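Local coordinates for lipase aflb (Neosartorya fumigata, PDB 6IDY), which is a lipase, and so probably hydrolyses ester bonds of lipids, with an alpha/beta-hydrolase-type sheet and a bound calcium ion, at residues Gly159-Ile164 and Ser223-Ala228. Numbering follows the deposited sequence.
Sequences GKKPVI and SESNVA
The carbonyl oxygen of A228 is gripped by one hydrogen bond and one CA-H...O contact. I164 N donates the nearly straight hydrogen bond to A228 O (2.9 Å, 166° at the hydrogen), and V163 CA approaches A228 O at 3.3 Å. In return A228 N donates a hydrogen bond to P162 O, almost along the C=O axis. This is the parallel pairing of strands 161-166 and 227-232 in the alpha/beta-hydrolase sheet, neighbours in the middle of the strand order, paired here at their first residues. As in relatives, strand 227-232 probably leads to the nucleophile elbow. V163 CG2 meets A228 CB at 3.9 Å on one face. On the other, P162 CB touches V227 CG1 at 3.8 Å, and I164 crosses V227 obliquely, CD1 to CG2. I219 covers all three of these side chains from helix 205-223, the helix of the crossover from strand 190-195 over strand 161-166 to strand 227-232. P162 CG rests on S223 OG, hydrogen-bonded to I219 O, just before the Schellman C-prime residue E224. K161 and N226 share the D254 carboxylate, by salt bridge and hydrogen bond. On the way, K161 CD passes N226 O at 3.2 Å, and S225 OG donates to that oxygen on a lone pair.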
loop_
_atom_site.group_PDB
_atom_site.type_symbol
_atom_site.label_atom_id
_atom_site.label_comp_id
_atom_site.label_asym_id
_atom_site.label_seq_id
_atom_site.Cartn_x
_atom_site.Cartn_y
_atom_site.Cartn_z
ATOM N N GLY A 159 7.548 25.010 5.031
ATOM C CA GLY A 159 8.357 24.180 5.923
ATOM C C GLY A 159 7.825 22.763 6.077
ATOM O O GLY A 159 8.256 22.026 6.972
ATOM N N LYS A 160 6.879 22.369 5.204
ATOM C CA LYS A 160 6.276 21.039 5.221
ATOM C C LYS A 160 6.868 20.225 4.090
ATOM O O LYS A 160 6.838 20.651 2.935
ATOM C CB LYS A 160 4.740 21.103 5.113
ATOM C CG LYS A 160 4.080 21.995 6.166
ATOM C CD LYS A 160 2.677 21.544 6.519
ATOM C CE LYS A 160 1.590 22.084 5.621
ATOM N NZ LYS A 160 0.240 21.665 6.084
ATOM N N LYS A 161 7.452 19.079 4.431
ATOM C CA LYS A 161 8.076 18.185 3.466
ATOM C C LYS A 161 6.997 17.480 2.624
ATOM O O LYS A 161 6.107 16.857 3.197
ATOM C CB LYS A 161 8.956 17.151 4.202
ATOM C CG LYS A 161 9.790 16.224 3.310
ATOM C CD LYS A 161 10.981 16.948 2.721
ATOM C CE LYS A 161 12.175 16.050 2.612
ATOM N NZ LYS A 161 13.022 16.108 3.837
ATOM N N PRO A 162 7.048 17.565 1.274
ATOM C CA PRO A 162 6.062 16.836 0.463
ATOM C C PRO A 162 6.230 15.327 0.637
ATOM O O PRO A 162 7.352 14.829 0.629
ATOM C CB PRO A 162 6.373 17.290 -0.971
ATOM C CG PRO A 162 7.194 18.562 -0.818
ATOM C CD PRO A 162 8.002 18.300 0.415
ATOM N N VAL A 163 5.125 14.615 0.879
ATOM C CA VAL A 163 5.129 13.165 1.088
ATOM C C VAL A 163 4.211 12.506 0.055
ATOM O O VAL A 163 3.010 12.788 0.015
ATOM C CB VAL A 163 4.792 12.746 2.554
ATOM C CG1 VAL A 163 4.773 11.225 2.709
ATOM C CG2 VAL A 163 5.772 13.363 3.548
ATOM N N ILE A 164 4.791 11.637 -0.782
ATOM C CA ILE A 164 4.046 10.918 -1.810
ATOM C C ILE A 164 3.535 9.620 -1.216
ATOM O O ILE A 164 4.332 8.775 -0.803
ATOM C CB ILE A 164 4.888 10.681 -3.099
ATOM C CG1 ILE A 164 5.435 12.024 -3.652
ATOM C CG2 ILE A 164 4.057 9.930 -4.158
ATOM C CD1 ILE A 164 6.624 11.893 -4.528
ATOM N N SER A 223 7.820 21.687 -6.096
ATOM C CA SER A 223 8.056 22.080 -4.708
ATOM C C SER A 223 9.446 22.659 -4.492
ATOM O O SER A 223 9.685 23.228 -3.428
ATOM C CB SER A 223 7.878 20.877 -3.784
ATOM O OG SER A 223 6.658 20.204 -4.040
ATOM N N GLU A 224 10.382 22.451 -5.466
ATOM C CA GLU A 224 11.802 22.855 -5.392
ATOM C C GLU A 224 12.360 22.314 -4.067
ATOM O O GLU A 224 12.945 23.048 -3.263
ATOM C CB GLU A 224 11.964 24.389 -5.485
ATOM C CG GLU A 224 11.436 25.000 -6.770
ATOM C CD GLU A 224 11.894 26.427 -7.004
ATOM O OE1 GLU A 224 11.671 27.282 -6.117
ATOM O OE2 GLU A 224 12.480 26.691 -8.079
ATOM N N SER A 225 12.077 21.035 -3.804
ATOM C CA SER A 225 12.416 20.418 -2.533
ATOM C C SER A 225 12.600 18.939 -2.697
ATOM O O SER A 225 12.070 18.347 -3.634
ATOM C CB SER A 225 11.267 20.656 -1.546
ATOM O OG SER A 225 11.465 20.036 -0.287
ATOM N N ASN A 226 13.313 18.325 -1.752
ATOM C CA ASN A 226 13.412 16.882 -1.701
ATOM C C ASN A 226 12.089 16.410 -1.090
ATOM O O ASN A 226 11.354 17.206 -0.496
ATOM C CB ASN A 226 14.618 16.433 -0.885
ATOM C CG ASN A 226 15.900 16.409 -1.685
ATOM O OD1 ASN A 226 15.990 16.943 -2.797
ATOM N ND2 ASN A 226 16.923 15.776 -1.143
ATOM N N VAL A 227 11.749 15.149 -1.299
ATOM C CA VAL A 227 10.481 14.602 -0.830
ATOM C C VAL A 227 10.708 13.352 -0.001
ATOM O O VAL A 227 11.832 12.855 0.113
ATOM C CB VAL A 227 9.516 14.309 -2.028
ATOM C CG1 VAL A 227 9.237 15.569 -2.851
ATOM C CG2 VAL A 227 10.038 13.172 -2.915
ATOM N N ALA A 228 9.613 12.829 0.534
ATOM C CA ALA A 228 9.554 11.563 1.220
ATOM C C ALA A 228 8.482 10.754 0.512
ATOM O O ALA A 228 7.580 11.318 -0.114
ATOM C CB ALA A 228 9.192 11.762 2.675
#